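Glutaredoxin-2 (Vaccinia virus, PDB 2G2Q) transfers disulfide bonds from a membrane-associated viral partner to virion membrane proteins, a step needed for virion morphogenesis and virus replication. Local coordinates at residues Phe8-Tyr12 / Val35-Phe40; Val19-Glu25 / Leu101-Leu107; Leu26-Tyr30 / Lys108-Glu112; Ile70-Phe74 / Phe85-Asn89. One frame throughout, in Å; residues are numbered along the deposited sequence.

Interaction 1. Residues Phe8-Tyr12 / Val35-Phe40; sequences FGKPY and VDILSF
Two neighbouring parallel strands end here and their tails diverge. Phe8 and Gly9 are extended and pair in register with Val35 and Asp36. The CA atoms of Phe8 and Val35 are 4.9 Å apart, those of Gly9 and Asp36 5.6 Å. Gly9 accepts and donates on the same edge: Ile37 N binds Gly9 O at 2.9 Å, and Gly9 N makes a weak hydrogen bond to Val35 O at 3.3 Å. Phe8 (chi1 m) and Val35 (chi1 t) lie on one face of the sheet. There the bump of Val35 CB sits over the Phe8 ring, 3.8 Å from its centroid, a CH-pi contact. Ile37 CD1 closes up on Phe8 CB at 4.3 Å. Beyond Gly9 the ring of Pro11 fits between the side chains of Asp36 and Leu38, against Ile37 O: Pro11 CD is 3.3 Å from Ile37 O, Pro11 CB 3.6 Å from Asp36 OD2, and Pro11 CG 4.0 Å from Leu38 CD2. Lys10 passes Phe40, with Lys10 CD 3.4 Å from Phe40 CE1. Lys10 NZ is hydrogen-bonded to Asn68 and Ser67. Segment 8-12 leads to redox-active Cys13 and Cys16. These are the C-terminal ends of the parallel strands in the beta-alpha-beta unit that opens the thioredoxin fold.

Interaction 2. Residues Val19-Glu25 / Leu101-Leu107; sequences VSDAVEE and LVNLEIL
Leu104, Ala22 and Val19 have the most surface buried in this contact. The segment 19-25 lies on helix 14-24. Val102 and Asn103 lead into the helix that starts at Leu104. Asn103 is its N-cap, with Asn103 OD1 accepting a weak hydrogen bond from Ile106 N at 3.3 Å. The closest CA pairs are Ala22 with Leu104, 6.2 Å, and Val19 with Val102, 6.4 Å. Leu104 (chi1 -149°) points at the first helix. Leu104 CD2 lies 3.8 Å from Ala22 O, and Leu104 CD1 lies 3.4 Å from Glu25 OE2. The small Ala22 lets the backbones come close: Ala22 CB meets Val102 CG1 at 3.8 Å and Leu107 CD2 at 4.4 Å. Val19 (chi1 t) packs its CG2 on Val102 CG2 at 3.9 Å and on Leu101 CD1 at 4.4 Å. Val23 CG2 reaches Leu107 CD2 at 3.7 Å. Val19 and Leu107 also touch Ile73 of strand 71-77, and Val23 touches Leu5 and Ile7. The contact thus joins two helices on one face of the central sheet, as in the thioredoxin fold.

Interaction 3. Residues Leu26-Tyr30 / Lys108-Glu112; sequences LKSEY and KSEIE. With SO4 (sulfate ion), chain D.
Leu26 (chi1 m, chi2 t) lays its methyls on the helix of residues 108-112: Leu26 CD1 meets Ile111 CD1 at 3.8 Å, and Leu26 CD2 meets Lys108 CD at 4.0 Å. The segment 26-30 is a turn. Leu26 O accepts from both Glu29 N and Tyr30 N, each at 2.9 Å. The backbones stay apart, with CA atoms 7.9 Å between Leu26 and Lys108 and 10.3 Å between Glu29 and Glu112. In the thioredoxin fold this turn links helix 14-24 to strand 30-36, and here it packs against the last helix. Tyr30 (chi1 m) brings its CZ to 3.6 Å from Ile111 CG2, and Tyr30 also touches Leu5. Tyr30 OH donates to sulfate O2 at 2.6 Å. Asn3, Lys75 and Tyr116 bind the same ion, which probably comes from the crystallisation liquor. At the surface Glu29 stretches out (chi1 t, chi2 t). Glu29 OE1 makes a long salt bridge to Lys108 NZ, 3.7 Å, while Glu29 OE2 lies 2.6 Å from Glu112 OE1.

Interaction 4. Residues Ile70-Phe74 / Phe85-Asn89; sequences IVSIF and FVDIN
In the central sheet of the thioredoxin fold, strand 71-77 meets its antiparallel neighbour 82-85, and the chain after Phe85 peels away. Along 70-74 the contact begins at Val71, whose O lies 3.4 Å from Ile88 CD1 and whose CG1 is 4.3 Å from the same CD1. Ile88 (chi1 p, chi2 t) points back to the strand. Next comes Ile73 (chi1 m, chi2 t), turned toward 85-89 and buried. Ile73 CD1 packs on Ile88 CG2 at 3.9 Å, and Ile73 CG2 on Val86 CG2 at 4.0 Å. Ile73 O accepts from Val86 N at 3.1 Å. Where the two chains part, a water donates to Val86 O and accepts from Ile73 N, each at 2.8 Å. Leu107 of helix 104-113 covers Ile73 and Ile88. Phe74 pairs with Phe85 as a non-hydrogen-bonded bridge, CA to CA 5.0 Å. The edge of the Phe74 ring (chi1 m) points at the face of the Phe85 ring in a T-shaped stack. Centroids are 4.6 Å apart, planes are at 66°, and Phe74 CE2 is 3.3 Å from Phe85 CZ.

In the fold
Interactions 1 and 4 share the central sheet, where strands 3-9 and 71-77 are neighbours. Phe8 N lies 2.8 Å from Ser72 O, a probable hydrogen bond. Interactions 2 and 3 are successive parts of one interface along helix 104-113, their centres about 9 Å apart, with Leu104 CD2 4.0 Å from Leu26 CD2. Interaction 4 touches all three others. Interactions 1 and 3 are farthest apart, about 22 Å between centres, on opposite sides of the chain's centre. Along the chain interaction 1 closes before interaction 4 opens, both 2 and 3 span 4, and the segments of 1 alternate with those of 2 and 3. The late helix thus packs beside the early beta-alpha-beta unit, completing one compact thioredoxin-like domain.

Interaction 1. Residues Phe8-Tyr12 / Val35-Phe40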
loop_
_atom_site.group_PDB
_atom_site.type_symbol
_atom_site.label_atom_id
_atom_site.label_comp_id
_atom_site.label_asym_id
_atom_site.label_seq_id
_atom_site.Cartn_x
_atom_site.Cartn_y
_atom_site.Cartn_z
ATOM N N PHE A 8 3.087 3.307 -0.476
ATOM C CA PHE A 8 3.817 3.129 0.768
ATOM C C PHE A 8 3.921 1.659 1.107
ATOM O O PHE A 8 2.944 0.927 1.010
ATOM C CB PHE A 8 3.065 3.806 1.926
ATOM C CG PHE A 8 3.160 5.317 1.934
ATOM C CD1 PHE A 8 3.991 5.968 2.846
ATOM C CD2 PHE A 8 2.409 6.088 1.044
ATOM C CE1 PHE A 8 4.073 7.370 2.856
ATOM C CE2 PHE A 8 2.497 7.468 1.051
ATOM C CZ PHE A 8 3.325 8.116 1.947
ATOM N N GLY A 9 5.106 1.238 1.540
ATOM C CA GLY A 9 5.328 -0.101 2.094
ATOM C C GLY A 9 6.786 -0.265 2.502
ATOM O O GLY A 9 7.593 0.608 2.239
ATOM N N LYS A 10 7.121 -1.374 3.158
ATOM C CA LYS A 10 8.525 -1.727 3.396
ATOM C C LYS A 10 9.234 -2.055 2.095
ATOM O O LYS A 10 8.670 -2.737 1.230
ATOM C CB LYS A 10 8.646 -2.923 4.322
ATOM C CG LYS A 10 8.838 -2.546 5.773
ATOM C CD LYS A 10 8.687 -3.751 6.686
ATOM C CE LYS A 10 9.821 -4.711 6.517
ATOM N NZ LYS A 10 9.721 -5.755 7.551
ATOM N N PRO A 11 10.471 -1.558 1.944
ATOM C CA PRO A 11 11.277 -1.929 0.797
ATOM C C PRO A 11 11.734 -3.380 0.960
ATOM O O PRO A 11 11.819 -3.888 2.088
ATOM C CB PRO A 11 12.488 -1.000 0.922
ATOM C CG PRO A 11 12.615 -0.732 2.395
ATOM C CD PRO A 11 11.187 -0.638 2.853
ATOM N N TYR A 12 12.042 -4.035 -0.152
ATOM C CA TYR A 12 12.640 -5.367 -0.133
ATOM C C TYR A 12 11.769 -6.414 0.556
ATOM O O TYR A 12 12.255 -7.254 1.293
ATOM C CB TYR A 12 14.057 -5.310 0.464
ATOM C CG TYR A 12 14.888 -4.208 -0.158
ATOM C CD1 TYR A 12 15.347 -4.313 -1.480
ATOM C CD2 TYR A 12 15.200 -3.051 0.559
ATOM C CE1 TYR A 12 16.100 -3.295 -2.062
ATOM C CE2 TYR A 12 15.955 -2.022 -0.016
ATOM C CZ TYR A 12 16.399 -2.152 -1.323
ATOM O OH TYR A 12 17.153 -1.142 -1.905
ATOM N N VAL A 35 7.198 5.455 -1.505
ATOM C CA VAL A 35 7.720 5.871 -0.219
ATOM C C VAL A 35 8.053 4.594 0.540
ATOM O O VAL A 35 7.197 3.729 0.743
ATOM C CB VAL A 35 6.737 6.781 0.543
ATOM C CG1 VAL A 35 7.420 7.467 1.725
ATOM C CG2 VAL A 35 6.170 7.847 -0.406
ATOM N N ASP A 36 9.320 4.454 0.902
ATOM C CA ASP A 36 9.750 3.321 1.691
ATOM C C ASP A 36 9.508 3.611 3.154
ATOM O O ASP A 36 9.841 4.692 3.648
ATOM C CB ASP A 36 11.237 3.062 1.487
ATOM C CG ASP A 36 11.556 2.474 0.127
ATOM O OD1 ASP A 36 10.634 2.051 -0.604
ATOM O OD2 ASP A 36 12.754 2.425 -0.204
ATOM N N ILE A 37 8.922 2.644 3.841
ATOM C CA ILE A 37 8.809 2.706 5.272
ATOM C C ILE A 37 10.004 1.982 5.855
ATOM O O ILE A 37 10.149 0.784 5.655
ATOM C CB ILE A 37 7.548 2.033 5.751
ATOM C CG1 ILE A 37 6.328 2.784 5.222
ATOM C CG2 ILE A 37 7.558 1.998 7.273
ATOM C CD1 ILE A 37 5.063 2.010 5.320
ATOM N N LEU A 38 10.852 2.709 6.579
ATOM C CA LEU A 38 12.143 2.174 7.006
ATOM C C LEU A 38 12.240 1.767 8.469
ATOM O O LEU A 38 13.229 1.180 8.884
ATOM C CB LEU A 38 13.258 3.177 6.721
ATOM C CG LEU A 38 13.473 3.692 5.302
ATOM C CD1 LEU A 38 14.559 4.770 5.328
ATOM C CD2 LEU A 38 13.805 2.563 4.312
ATOM N N SER A 39 11.237 2.091 9.260
ATOM C CA SER A 39 11.423 2.046 10.688
ATOM C C SER A 39 10.152 1.812 11.476
ATOM O O SER A 39 9.191 2.546 11.318
ATOM C CB SER A 39 12.050 3.350 11.138
ATOM O OG SER A 39 12.948 3.087 12.150
ATOM N N PHE A 40 10.181 0.808 12.351
ATOM C CA PHE A 40 9.021 0.445 13.175
ATOM C C PHE A 40 9.411 0.391 14.637
ATOM O O PHE A 40 10.538 -0.019 14.991
ATOM C CB PHE A 40 8.408 -0.894 12.726
ATOM C CG PHE A 40 7.916 -0.874 11.306
ATOM C CD1 PHE A 40 8.734 -1.289 10.272
ATOM C CD2 PHE A 40 6.654 -0.400 11.004
ATOM C CE1 PHE A 40 8.304 -1.236 8.955
ATOM C CE2 PHE A 40 6.201 -0.358 9.680
ATOM C CZ PHE A 40 7.027 -0.784 8.651
#

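Interaction 2. Residues Val19-Glu25 / Leu101-Leu107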
loop_
_atom_site.group_PDB
_atom_site.type_symbol
_atom_site.label_atom_id
_atom_site.label_comp_id
_atom_site.label_asym_id
_atom_site.label_seq_id
_atom_site.Cartn_x
_atom_site.Cartn_y
_atom_site.Cartn_z
ATOM N N VAL A 19 2.676 -5.822 -5.268
ATOM C CA VAL A 19 1.747 -4.732 -5.499
ATOM C C VAL A 19 2.325 -3.696 -6.475
ATOM O O VAL A 19 1.675 -3.373 -7.460
ATOM C CB VAL A 19 1.280 -4.111 -4.186
ATOM C CG1 VAL A 19 0.453 -2.854 -4.453
ATOM C CG2 VAL A 19 0.458 -5.138 -3.405
ATOM N N SER A 20 3.550 -3.216 -6.233
ATOM C CA SER A 20 4.221 -2.319 -7.188
ATOM C C SER A 20 4.272 -2.890 -8.592
ATOM O O SER A 20 4.051 -2.162 -9.566
ATOM C CB SER A 20 5.640 -1.992 -6.742
ATOM O OG SER A 20 5.610 -1.276 -5.520
ATOM N N ASP A 21 4.586 -4.180 -8.695
ATOM C CA ASP A 21 4.626 -4.867 -9.979
ATOM C C ASP A 21 3.321 -4.747 -10.738
ATOM O O ASP A 21 3.321 -4.388 -11.915
ATOM C CB ASP A 21 4.994 -6.328 -9.801
ATOM C CG ASP A 21 6.481 -6.541 -9.773
ATOM O OD1 ASP A 21 7.208 -5.637 -9.297
ATOM O OD2 ASP A 21 6.932 -7.607 -10.248
ATOM N N ALA A 22 2.217 -5.040 -10.049
ATOM C CA ALA A 22 0.881 -4.944 -10.615
ATOM C C ALA A 22 0.602 -3.506 -11.023
ATOM O O ALA A 22 0.077 -3.244 -12.109
ATOM C CB ALA A 22 -0.150 -5.408 -9.605
ATOM N N VAL A 23 0.973 -2.576 -10.151
ATOM C CA VAL A 23 0.729 -1.162 -10.407
ATOM C C VAL A 23 1.559 -0.637 -11.596
ATOM O O VAL A 23 1.152 0.317 -12.267
ATOM C CB VAL A 23 0.914 -0.322 -9.133
ATOM C CG1 VAL A 23 0.647 1.134 -9.409
ATOM C CG2 VAL A 23 -0.040 -0.813 -8.042
ATOM N N GLU A 24 2.683 -1.296 -11.884
ATOM C CA GLU A 24 3.518 -0.935 -13.038
ATOM C C GLU A 24 2.815 -1.140 -14.376
ATOM O O GLU A 24 3.116 -0.453 -15.355
ATOM C CB GLU A 24 4.841 -1.705 -13.035
ATOM C CG GLU A 24 5.900 -1.140 -12.091
ATOM C CD GLU A 24 6.461 0.202 -12.549
ATOM O OE1 GLU A 24 6.934 0.286 -13.707
ATOM O OE2 GLU A 24 6.439 1.167 -11.743
ATOM N N GLU A 25 1.877 -2.080 -14.419
ATOM C CA GLU A 25 1.132 -2.343 -15.646
ATOM C C GLU A 25 0.197 -1.181 -16.001
ATOM O O GLU A 25 -0.356 -1.126 -17.090
ATOM C CB GLU A 25 0.398 -3.676 -15.533
ATOM C CG GLU A 25 1.371 -4.855 -15.575
ATOM C CD GLU A 25 0.781 -6.164 -15.069
ATOM O OE1 GLU A 25 1.052 -7.221 -15.688
ATOM O OE2 GLU A 25 0.057 -6.138 -14.054
ATOM N N LEU A 101 -1.654 -12.812 -5.469
ATOM C CA LEU A 101 -1.707 -11.915 -4.335
ATOM C C LEU A 101 -2.494 -10.644 -4.708
ATOM O O LEU A 101 -3.248 -10.098 -3.891
ATOM C CB LEU A 101 -0.272 -11.551 -3.955
ATOM C CG LEU A 101 0.087 -10.864 -2.641
ATOM C CD1 LEU A 101 -0.289 -9.373 -2.619
ATOM C CD2 LEU A 101 -0.522 -11.618 -1.458
ATOM N N VAL A 102 -2.282 -10.182 -5.943
ATOM C CA VAL A 102 -2.949 -9.004 -6.473
ATOM C C VAL A 102 -3.811 -9.377 -7.675
ATOM O O VAL A 102 -3.396 -10.130 -8.563
ATOM C CB VAL A 102 -1.955 -7.881 -6.906
ATOM C CG1 VAL A 102 -2.678 -6.544 -6.994
ATOM C CG2 VAL A 102 -0.772 -7.763 -5.956
ATOM N N ASN A 103 -5.026 -8.855 -7.680
ATOM C CA ASN A 103 -5.907 -8.962 -8.814
ATOM C C ASN A 103 -5.967 -7.587 -9.476
ATOM O O ASN A 103 -6.547 -6.647 -8.928
ATOM C CB ASN A 103 -7.277 -9.421 -8.344
ATOM C CG ASN A 103 -8.242 -9.602 -9.472
ATOM O OD1 ASN A 103 -8.315 -8.776 -10.380
ATOM N ND2 ASN A 103 -9.006 -10.683 -9.420
ATOM N N LEU A 104 -5.332 -7.475 -10.637
ATOM C CA LEU A 104 -5.110 -6.200 -11.298
ATOM C C LEU A 104 -6.434 -5.512 -11.643
ATOM O O LEU A 104 -6.610 -4.309 -11.423
ATOM C CB LEU A 104 -4.303 -6.433 -12.573
ATOM C CG LEU A 104 -3.319 -5.413 -13.152
ATOM C CD1 LEU A 104 -3.261 -5.600 -14.673
ATOM C CD2 LEU A 104 -3.635 -3.958 -12.779
ATOM N N GLU A 105 -7.373 -6.284 -12.169
ATOM C CA GLU A 105 -8.625 -5.716 -12.643
ATOM C C GLU A 105 -9.430 -5.057 -11.514
ATOM O O GLU A 105 -10.077 -4.031 -11.731
ATOM C CB GLU A 105 -9.444 -6.769 -13.408
ATOM C CG GLU A 105 -8.671 -7.449 -14.574
ATOM C CD GLU A 105 -8.352 -6.507 -15.748
ATOM O OE1 GLU A 105 -7.829 -5.383 -15.526
ATOM O OE2 GLU A 105 -8.617 -6.901 -16.907
ATOM N N ILE A 106 -9.368 -5.626 -10.310
ATOM C CA ILE A 106 -10.035 -5.017 -9.157
ATOM C C ILE A 106 -9.234 -3.815 -8.660
ATOM O O ILE A 106 -9.808 -2.787 -8.283
ATOM C CB ILE A 106 -10.291 -6.034 -8.010
ATOM C CG1 ILE A 106 -11.216 -7.163 -8.495
ATOM C CG2 ILE A 106 -10.900 -5.343 -6.787
ATOM C CD1 ILE A 106 -11.302 -8.355 -7.528
ATOM N N LEU A 107 -7.911 -3.942 -8.685
ATOM C CA LEU A 107 -7.042 -2.856 -8.272
ATOM C C LEU A 107 -7.213 -1.647 -9.205
ATOM O O LEU A 107 -7.331 -0.517 -8.736
ATOM C CB LEU A 107 -5.579 -3.311 -8.195
ATOM C CG LEU A 107 -4.588 -2.252 -7.716
ATOM C CD1 LEU A 107 -4.917 -1.726 -6.303
ATOM C CD2 LEU A 107 -3.175 -2.775 -7.766
#

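Interaction 3. Residues Leu26-Tyr30 / Lys108-Glu112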
loop_
_atom_site.group_PDB
_atom_site.type_symbol
_atom_site.label_atom_id
_atom_site.label_comp_id
_atom_site.label_asym_id
_atom_site.label_seq_id
_atom_site.Cartn_x
_atom_site.Cartn_y
_atom_site.Cartn_z
ATOM N N LEU A 26 0.064 -0.235 -15.079
ATOM C CA LEU A 26 -0.755 0.960 -15.291
ATOM C C LEU A 26 0.095 2.216 -15.540
ATOM O O LEU A 26 -0.413 3.333 -15.422
ATOM C CB LEU A 26 -1.694 1.181 -14.088
ATOM C CG LEU A 26 -2.609 0.039 -13.609
ATOM C CD1 LEU A 26 -3.368 0.454 -12.344
ATOM C CD2 LEU A 26 -3.588 -0.419 -14.696
ATOM N N LYS A 27 1.370 2.030 -15.901
ATOM C CA LYS A 27 2.320 3.149 -16.146
ATOM C C LYS A 27 1.967 4.078 -17.313
ATOM O O LYS A 27 2.439 5.222 -17.374
ATOM C CB LYS A 27 3.761 2.643 -16.313
ATOM C CG LYS A 27 4.035 1.801 -17.575
ATOM C CD LYS A 27 5.402 1.142 -17.466
ATOM C CE LYS A 27 5.436 -0.240 -18.110
ATOM N NZ LYS A 27 5.732 -0.195 -19.563
ATOM N N SER A 28 1.166 3.588 -18.250
ATOM C CA SER A 28 0.748 4.420 -19.359
ATOM C C SER A 28 -0.352 5.370 -18.889
ATOM O O SER A 28 -0.720 6.300 -19.592
ATOM C CB SER A 28 0.278 3.563 -20.533
ATOM O OG SER A 28 -0.994 2.993 -20.276
ATOM N N GLU A 29 -0.851 5.137 -17.680
ATOM C CA GLU A 29 -1.949 5.921 -17.136
ATOM C C GLU A 29 -1.514 6.786 -15.953
ATOM O O GLU A 29 -1.970 7.920 -15.805
ATOM C CB GLU A 29 -3.094 4.989 -16.745
ATOM C CG GLU A 29 -4.464 5.654 -16.574
ATOM C CD GLU A 29 -5.569 4.621 -16.322
ATOM O OE1 GLU A 29 -5.356 3.419 -16.634
ATOM O OE2 GLU A 29 -6.646 5.005 -15.807
ATOM N N TYR A 30 -0.634 6.258 -15.110
ATOM C CA TYR A 30 -0.188 7.004 -13.940
ATOM C C TYR A 30 1.318 7.034 -13.810
ATOM O O TYR A 30 1.998 6.053 -14.130
ATOM C CB TYR A 30 -0.745 6.392 -12.656
ATOM C CG TYR A 30 -2.245 6.309 -12.564
ATOM C CD1 TYR A 30 -2.912 5.142 -12.907
ATOM C CD2 TYR A 30 -2.999 7.395 -12.108
ATOM C CE1 TYR A 30 -4.287 5.049 -12.810
ATOM C CE2 TYR A 30 -4.380 7.308 -12.003
ATOM C CZ TYR A 30 -5.012 6.129 -12.360
ATOM O OH TYR A 30 -6.381 6.024 -12.274
ATOM N N LYS A 108 -7.250 -1.896 -10.515
ATOM C CA LYS A 108 -7.492 -0.833 -11.476
ATOM C C LYS A 108 -8.795 -0.083 -11.161
ATOM O O LYS A 108 -8.788 1.154 -11.055
ATOM C CB LYS A 108 -7.493 -1.351 -12.918
ATOM C CG LYS A 108 -7.473 -0.205 -13.938
ATOM C CD LYS A 108 -7.468 -0.654 -15.410
ATOM C CE LYS A 108 -7.212 0.570 -16.319
ATOM N NZ LYS A 108 -6.960 0.248 -17.764
ATOM N N SER A 109 -9.891 -0.830 -11.006
ATOM C CA SER A 109 -11.193 -0.258 -10.640
ATOM C C SER A 109 -11.102 0.609 -9.392
ATOM O O SER A 109 -11.587 1.743 -9.398
ATOM C CB SER A 109 -12.243 -1.345 -10.378
ATOM O OG SER A 109 -12.383 -2.230 -11.466
ATOM N N GLU A 110 -10.505 0.066 -8.326
ATOM C CA GLU A 110 -10.439 0.755 -7.042
ATOM C C GLU A 110 -9.643 2.059 -7.146
ATOM O O GLU A 110 -10.001 3.074 -6.521
ATOM C CB GLU A 110 -9.851 -0.160 -5.961
ATOM C CG GLU A 110 -10.708 -1.420 -5.693
ATOM C CD GLU A 110 -10.042 -2.417 -4.731
ATOM O OE1 GLU A 110 -10.745 -2.951 -3.844
ATOM O OE2 GLU A 110 -8.819 -2.668 -4.853
ATOM N N ILE A 111 -8.563 2.025 -7.929
ATOM C CA ILE A 111 -7.737 3.206 -8.158
ATOM C C ILE A 111 -8.527 4.240 -8.969
ATOM O O ILE A 111 -8.430 5.441 -8.736
ATOM C CB ILE A 111 -6.439 2.850 -8.922
ATOM C CG1 ILE A 111 -5.470 2.106 -8.014
ATOM C CG2 ILE A 111 -5.769 4.110 -9.502
ATOM C CD1 ILE A 111 -4.342 1.448 -8.805
ATOM N N GLU A 112 -9.306 3.763 -9.924
ATOM C CA GLU A 112 -10.008 4.669 -10.799
ATOM C C GLU A 112 -11.202 5.354 -10.145
ATOM O O GLU A 112 -11.508 6.483 -10.486
ATOM C CB GLU A 112 -10.359 3.984 -12.121
ATOM C CG GLU A 112 -9.117 3.841 -13.011
ATOM C CD GLU A 112 -9.396 3.161 -14.330
ATOM O OE1 GLU A 112 -8.764 3.554 -15.335
ATOM O OE2 GLU A 112 -10.250 2.239 -14.373
HETATM S S SO4 D . -7.962 9.285 -12.196
HETATM O O1 SO4 D . -8.257 10.283 -11.178
HETATM O O2 SO4 D . -7.938 7.952 -11.596
HETATM O O3 SO4 D . -9.021 9.349 -13.205
HETATM O O4 SO4 D . -6.670 9.579 -12.817
#

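Interaction 4. Residues Ile70-Phe74 / Phe85-Asn89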
loop_
_atom_site.group_PDB
_atom_site.type_symbol
_atom_site.label_atom_id
_atom_site.label_comp_id
_atom_site.label_asym_id
_atom_site.label_seq_id
_atom_site.Cartn_x
_atom_site.Cartn_y
_atom_site.Cartn_z
ATOM N N ILE A 70 2.047 -4.109 5.370
ATOM C CA ILE A 70 1.603 -2.733 5.256
ATOM C C ILE A 70 1.757 -2.345 3.792
ATOM O O ILE A 70 2.867 -2.384 3.236
ATOM C CB ILE A 70 2.509 -1.751 6.063
ATOM C CG1 ILE A 70 2.677 -2.154 7.533
ATOM C CG2 ILE A 70 2.036 -0.292 5.903
ATOM C CD1 ILE A 70 1.430 -2.567 8.237
ATOM N N VAL A 71 0.656 -1.994 3.150
ATOM C CA VAL A 71 0.751 -1.331 1.851
ATOM C C VAL A 71 -0.422 -0.391 1.655
ATOM O O VAL A 71 -1.578 -0.764 1.860
ATOM C CB VAL A 71 0.955 -2.336 0.661
ATOM C CG1 VAL A 71 -0.148 -3.421 0.631
ATOM C CG2 VAL A 71 1.105 -1.595 -0.683
ATOM N N SER A 72 -0.108 0.844 1.303
ATOM C CA SER A 72 -1.119 1.832 1.037
ATOM C C SER A 72 -0.829 2.569 -0.260
ATOM O O SER A 72 0.325 2.900 -0.565
ATOM C CB SER A 72 -1.205 2.824 2.199
ATOM O OG SER A 72 -1.407 2.139 3.421
ATOM N N ILE A 73 -1.896 2.836 -1.002
ATOM C CA ILE A 73 -1.842 3.562 -2.258
ATOM C C ILE A 73 -2.694 4.853 -2.204
ATOM O O ILE A 73 -3.866 4.839 -1.826
ATOM C CB ILE A 73 -2.275 2.667 -3.431
ATOM C CG1 ILE A 73 -1.401 1.403 -3.490
ATOM C CG2 ILE A 73 -2.216 3.430 -4.751
ATOM C CD1 ILE A 73 -1.879 0.358 -4.510
ATOM N N PHE A 74 -2.070 5.955 -2.587
ATOM C CA PHE A 74 -2.744 7.222 -2.738
ATOM C C PHE A 74 -2.683 7.657 -4.196
ATOM O O PHE A 74 -1.802 7.247 -4.968
ATOM C CB PHE A 74 -2.088 8.301 -1.871
ATOM C CG PHE A 74 -2.161 8.026 -0.412
ATOM C CD1 PHE A 74 -1.204 7.226 0.211
ATOM C CD2 PHE A 74 -3.178 8.554 0.344
ATOM C CE1 PHE A 74 -1.278 6.952 1.567
ATOM C CE2 PHE A 74 -3.246 8.300 1.699
ATOM C CZ PHE A 74 -2.301 7.488 2.313
ATOM N N PHE A 85 -7.658 8.622 -1.446
ATOM C CA PHE A 85 -7.345 7.392 -0.728
ATOM C C PHE A 85 -7.835 6.163 -1.463
ATOM O O PHE A 85 -9.018 5.925 -1.502
ATOM C CB PHE A 85 -8.090 7.395 0.593
ATOM C CG PHE A 85 -7.226 7.600 1.772
ATOM C CD1 PHE A 85 -6.632 6.511 2.405
ATOM C CD2 PHE A 85 -7.004 8.883 2.266
ATOM C CE1 PHE A 85 -5.805 6.699 3.536
ATOM C CE2 PHE A 85 -6.186 9.103 3.385
ATOM C CZ PHE A 85 -5.584 8.012 4.025
ATOM N N VAL A 86 -6.946 5.345 -2.007
ATOM C CA VAL A 86 -7.414 4.124 -2.670
ATOM C C VAL A 86 -7.779 2.996 -1.680
ATOM O O VAL A 86 -7.012 2.683 -0.758
ATOM C CB VAL A 86 -6.409 3.637 -3.731
ATOM C CG1 VAL A 86 -6.991 2.504 -4.538
ATOM C CG2 VAL A 86 -6.011 4.792 -4.662
ATOM N N ASP A 87 -8.963 2.402 -1.883
ATOM C CA ASP A 87 -9.434 1.264 -1.088
ATOM C C ASP A 87 -9.081 -0.086 -1.745
ATOM O O ASP A 87 -9.886 -0.686 -2.475
ATOM C CB ASP A 87 -10.929 1.382 -0.809
ATOM C CG ASP A 87 -11.424 0.349 0.183
ATOM O OD1 ASP A 87 -12.630 0.360 0.522
ATOM O OD2 ASP A 87 -10.612 -0.490 0.623
ATOM N N ILE A 88 -7.887 -0.576 -1.420
ATOM C CA ILE A 88 -7.269 -1.709 -2.119
ATOM C C ILE A 88 -7.521 -3.116 -1.555
ATOM O O ILE A 88 -7.164 -4.106 -2.195
ATOM C CB ILE A 88 -5.757 -1.524 -2.180
ATOM C CG1 ILE A 88 -5.176 -1.552 -0.756
ATOM C CG2 ILE A 88 -5.431 -0.254 -2.946
ATOM C CD1 ILE A 88 -3.688 -1.438 -0.695
ATOM N N ASN A 89 -8.129 -3.201 -0.375
ATOM C CA ASN A 89 -8.282 -4.478 0.317
ATOM C C ASN A 89 -8.920 -5.592 -0.513
ATOM O O ASN A 89 -8.412 -6.722 -0.525
ATOM C CB ASN A 89 -9.035 -4.292 1.630
ATOM C CG ASN A 89 -8.226 -3.527 2.657
ATOM O OD1 ASN A 89 -7.689 -2.452 2.376
ATOM N ND2 ASN A 89 -8.139 -4.076 3.867
HETATM O O HOH W 1 -4.407 2.399 0.125
#